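Side-chain contacts in methylmalonyl-CoA epimerase, mitochondrial (Homo sapiens, PDB 3RMU), which interconverts the (R) and (S) forms of methylmalonyl-CoA in mitochondrial propionyl-CoA metabolism and carries a cobalt ion: residues 13-16 with 17-20; 92-95 with 96-100. All blocks are in the same frame, centred on the assembly; numbering follows the deposited sequence.

Following the chain from its N terminus, interaction 1 comes first. It turns the chain from strand 3-12 into helix 16-26. Interaction 2 follows later, on helix 88-97, and finishes that helix. Both are local, between residues a few positions apart, so neither closes a long loop. They stand in series and neither nest nor cross. Their centres are about 37 Å apart, on opposite sides of the chain's centre. Interaction 1 marks the start of one helix and interaction 2 the end of another. Both also touch the second subunit: 13-20 meets Cys124 of that subunit, and 92-100 meets residues at the C-terminal end of its helix 16-26.

Interaction 1 of 2, residues 13-16 with 17-20; sequences VPDL and EKAA
Asp15 caps the start of helix 16-26 by accepting from the backbone of Lys18. The bond from Lys18 N to Asp15 OD1 is 2.9 Å and nearly straight, at 172°. The N-H comes from above the carboxylate plane, 47° out of it. With CG anti to the backbone N (chi1 -171°), the carboxylate sits beside the helix start, where OD1 can reach the N-H of Lys18. Two backbone bonds continue the first turn, Ala19 N to Asp15 O and Ala20 N to Leu16 O.

The tight side faces the protein. Both methyls of Val13 straddle the methyl of Ala19, with Val13 CG1 3.7 Å and Val13 CG2 3.8 Å from Ala19 CB. Leu16 turns to the sheet and packs on Val45, Leu56 and His58. Cys124 of the second subunit touches Ala19 and Lys18.

The outer side is looser. Lys18 runs its chain past the carboxylate, with Lys18 CD 3.4 Å from Asp15 OD2. It then bends at its last torsion, and Lys18 NZ stays 4.9 Å from Asp15 OD2, too far for a salt bridge. Glu17 is exposed as well. An N-cap aspartate thus starts the helix after strand 3-12 in this protein of the VOC (glyoxalase/bleomycin resistance) superfamily.

Interaction 2 of 2, residues 92-95 with 96-100; sequences VMDL and KKKKI. With EDO (1,2-ethanediol), chain F.
The Asp94 carboxylate is approached by the side chain of Lys98 from one side of its plane, outside its oxygen edge, with Lys98 CE 3.4 Å from Asp94 OD1. Lys98 NZ then reaches the edge, close to the carboxylate plane. It makes a salt bridge of 2.9 Å to Asp94 OD2, on the syn lone pair. The 1,2-ethanediol comes to the same oxygen from the CB side, its O1 lying beyond the plane on the side away from Lys98. EDO O1 donates to Asp94 OD2 over 2.6 Å. The diol is also hydrogen-bonded to Leu27 O of the second subunit and to Ser1 O.

The lysine can span one helical turn because its chain is extended beyond CG. Backbone hydrogen bonds run from Lys96 N to Val92 O, Lys97 N to Met93 O and Lys98 N to Asp94 O. The last is less straight, at 139°, and Lys98 N also makes a weak bond to Leu95 O. Lys99 then takes a positive phi (57°), and a Schellman motif ends the helix.

That turn returns Ile100 toward Leu95, with Ile100 CD1 3.8 Å from Leu95 CD2. Ile26 of the second subunit packs on Asp94, Leu95 and Ile100.

Lys98 NZ also donates to Ile26 O of the second subunit, and weakly to Asn25 O there. Its positive charge is therefore met by a carboxylate and by carbonyls at the C-terminal end of helix 16-26 of the second subunit, one of them only weakly. This should favour charged forms of both Asp94 and Lys98, and it makes the salt bridge part of the dimer interface.

Interaction 1 of 2, residues 13-16 with 17-20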
loop_
_atom_site.group_PDB
_atom_site.type_symbol
_atom_site.label_atom_id
_atom_site.label_comp_id
_atom_site.label_asym_id
_atom_site.label_seq_id
_atom_site.Cartn_x
_atom_site.Cartn_y
_atom_site.Cartn_z
ATOM N N VAL A 13 -11.242 3.626 4.763
ATOM C CA VAL A 13 -11.694 5.019 4.654
ATOM C C VAL A 13 -12.900 5.218 5.510
ATOM O O VAL A 13 -13.736 4.311 5.644
ATOM C CB VAL A 13 -11.988 5.401 3.202
ATOM C CG1 VAL A 13 -10.695 5.283 2.358
ATOM C CG2 VAL A 13 -13.115 4.581 2.603
ATOM N N PRO A 14 -13.029 6.417 6.103
ATOM C CA PRO A 14 -14.172 6.692 6.973
ATOM C C PRO A 14 -15.419 7.016 6.167
ATOM O O PRO A 14 -16.508 7.007 6.698
ATOM C CB PRO A 14 -13.710 7.902 7.764
ATOM C CG PRO A 14 -12.741 8.587 6.844
ATOM C CD PRO A 14 -12.037 7.505 6.116
ATOM N N ASP A 15 -15.270 7.272 4.870
ATOM C CA ASP A 15 -16.434 7.573 4.060
ATOM C C ASP A 15 -16.221 6.969 2.705
ATOM O O ASP A 15 -15.477 7.504 1.898
ATOM C CB ASP A 15 -16.647 9.099 3.967
ATOM C CG ASP A 15 -17.964 9.470 3.313
ATOM O OD1 ASP A 15 -18.301 8.908 2.256
ATOM O OD2 ASP A 15 -18.673 10.338 3.859
ATOM N N LEU A 16 -16.870 5.848 2.442
ATOM C CA LEU A 16 -16.554 5.119 1.204
ATOM C C LEU A 16 -16.940 5.910 -0.062
ATOM O O LEU A 16 -16.175 5.959 -1.038
ATOM C CB LEU A 16 -17.228 3.752 1.205
ATOM C CG LEU A 16 -16.888 2.772 0.086
ATOM C CD1 LEU A 16 -15.381 2.625 -0.087
ATOM C CD2 LEU A 16 -17.530 1.392 0.382
ATOM N N GLU A 17 -18.120 6.518 -0.061
ATOM C CA GLU A 17 -18.576 7.292 -1.226
ATOM C C GLU A 17 -17.647 8.492 -1.523
ATOM O O GLU A 17 -17.286 8.734 -2.682
ATOM C CB GLU A 17 -20.012 7.771 -0.995
ATOM C CG GLU A 17 -20.766 8.176 -2.251
ATOM C CD GLU A 17 -21.266 6.989 -3.085
ATOM O OE1 GLU A 17 -22.131 7.222 -3.965
ATOM O OE2 GLU A 17 -20.810 5.839 -2.870
ATOM N N LYS A 18 -17.264 9.244 -0.482
ATOM C CA LYS A 18 -16.325 10.347 -0.651
ATOM C C LYS A 18 -14.952 9.889 -1.191
ATOM O O LYS A 18 -14.353 10.585 -2.052
ATOM C CB LYS A 18 -16.216 11.191 0.633
ATOM C CG LYS A 18 -17.470 12.080 0.867
ATOM C CD LYS A 18 -17.367 12.970 2.115
ATOM C CE LYS A 18 -18.737 13.527 2.516
ATOM N NZ LYS A 18 -19.104 14.660 1.657
ATOM N N ALA A 19 -14.452 8.732 -0.717
ATOM C CA ALA A 19 -13.140 8.223 -1.151
ATOM C C ALA A 19 -13.210 7.772 -2.620
ATOM O O ALA A 19 -12.362 8.131 -3.444
ATOM C CB ALA A 19 -12.657 7.081 -0.224
ATOM N N ALA A 20 -14.248 7.019 -2.948
ATOM C CA ALA A 20 -14.488 6.546 -4.319
ATOM C C ALA A 20 -14.573 7.701 -5.318
ATOM O O ALA A 20 -13.940 7.667 -6.369
ATOM C CB ALA A 20 -15.780 5.699 -4.368
#

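Interaction 2 of 2, residues 92-95 with 96-100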
loop_
_atom_site.group_PDB
_atom_site.type_symbol
_atom_site.label_atom_id
_atom_site.label_comp_id
_atom_site.label_asym_id
_atom_site.label_seq_id
_atom_site.Cartn_x
_atom_site.Cartn_y
_atom_site.Cartn_z
ATOM N N VAL A 92 1.289 -21.975 3.805
ATOM C CA VAL A 92 0.996 -22.088 5.232
ATOM C C VAL A 92 1.928 -23.097 5.897
ATOM O O VAL A 92 2.506 -22.800 6.936
ATOM C CB VAL A 92 -0.486 -22.434 5.489
ATOM C CG1 VAL A 92 -0.739 -22.720 6.967
ATOM C CG2 VAL A 92 -1.361 -21.297 5.023
ATOM N N MET A 93 2.102 -24.275 5.300
ATOM C CA MET A 93 3.010 -25.271 5.889
ATOM C C MET A 93 4.468 -24.775 5.939
ATOM O O MET A 93 5.147 -24.967 6.959
ATOM C CB MET A 93 2.989 -26.575 5.113
ATOM C CG MET A 93 3.630 -27.781 5.856
ATOM S SD MET A 93 2.695 -28.445 7.281
ATOM C CE MET A 93 0.992 -27.944 6.903
ATOM N N ASP A 94 4.944 -24.218 4.821
ATOM C CA ASP A 94 6.298 -23.637 4.735
ATOM C C ASP A 94 6.482 -22.584 5.819
ATOM O O ASP A 94 7.492 -22.587 6.524
ATOM C CB ASP A 94 6.512 -22.997 3.363
ATOM C CG ASP A 94 7.857 -22.279 3.242
ATOM O OD1 ASP A 94 8.901 -22.919 3.473
ATOM O OD2 ASP A 94 7.832 -21.071 2.914
ATOM N N LEU A 95 5.510 -21.679 5.957
ATOM C CA LEU A 95 5.622 -20.634 6.979
ATOM C C LEU A 95 5.562 -21.175 8.415
ATOM O O LEU A 95 6.262 -20.662 9.302
ATOM C CB LEU A 95 4.558 -19.566 6.783
ATOM C CG LEU A 95 4.689 -18.711 5.527
ATOM C CD1 LEU A 95 3.435 -17.894 5.404
ATOM C CD2 LEU A 95 5.959 -17.823 5.546
ATOM N N LYS A 96 4.702 -22.176 8.649
ATOM C CA LYS A 96 4.645 -22.855 9.953
ATOM C C LYS A 96 5.978 -23.525 10.250
ATOM O O LYS A 96 6.437 -23.494 11.384
ATOM C CB LYS A 96 3.494 -23.884 10.024
ATOM C CG LYS A 96 2.993 -24.192 11.462
ATOM C CD LYS A 96 1.592 -24.833 11.480
ATOM C CE LYS A 96 0.485 -23.818 11.133
ATOM N NZ LYS A 96 -0.846 -24.197 11.719
ATOM N N LYS A 97 6.606 -24.117 9.234
ATOM C CA LYS A 97 7.910 -24.774 9.417
ATOM C C LYS A 97 9.060 -23.798 9.727
ATOM O O LYS A 97 10.029 -24.158 10.394
ATOM C CB LYS A 97 8.277 -25.580 8.171
ATOM C CG LYS A 97 7.596 -26.940 8.093
ATOM C CD LYS A 97 7.517 -27.484 6.655
ATOM C CE LYS A 97 8.860 -27.996 6.138
ATOM N NZ LYS A 97 8.663 -29.108 5.157
ATOM N N LYS A 98 8.953 -22.589 9.195
ATOM C CA LYS A 98 9.948 -21.524 9.382
ATOM C C LYS A 98 9.757 -20.882 10.761
ATOM O O LYS A 98 10.571 -20.054 11.185
ATOM C CB LYS A 98 9.814 -20.480 8.247
ATOM C CG LYS A 98 10.329 -20.959 6.858
ATOM C CD LYS A 98 10.006 -20.005 5.702
ATOM C CE LYS A 98 10.843 -20.339 4.427
ATOM N NZ LYS A 98 10.354 -19.693 3.127
ATOM N N LYS A 99 8.681 -21.274 11.456
ATOM C CA LYS A 99 8.356 -20.801 12.800
ATOM C C LYS A 99 8.221 -19.290 12.862
ATOM O O LYS A 99 8.711 -18.674 13.809
ATOM C CB LYS A 99 9.419 -21.229 13.837
ATOM C CG LYS A 99 9.654 -22.729 13.981
ATOM C CD LYS A 99 8.553 -23.395 14.782
ATOM C CE LYS A 99 8.813 -24.880 14.943
ATOM N NZ LYS A 99 7.552 -25.600 15.244
ATOM N N ILE A 100 7.591 -18.671 11.877
ATOM C CA ILE A 100 7.434 -17.211 11.956
ATOM C C ILE A 100 6.189 -16.817 12.767
ATOM O O ILE A 100 5.056 -17.248 12.470
ATOM C CB ILE A 100 7.479 -16.483 10.596
ATOM C CG1 ILE A 100 6.424 -17.016 9.662
ATOM C CG2 ILE A 100 8.919 -16.535 9.956
ATOM C CD1 ILE A 100 5.879 -15.928 8.799
HETATM C C1 EDO F . 6.050 -18.353 1.618
HETATM O O1 EDO F . 5.954 -19.778 1.570
HETATM C C2 EDO F . 5.307 -17.765 0.424
HETATM O O2 EDO F . 6.198 -17.722 -0.690
#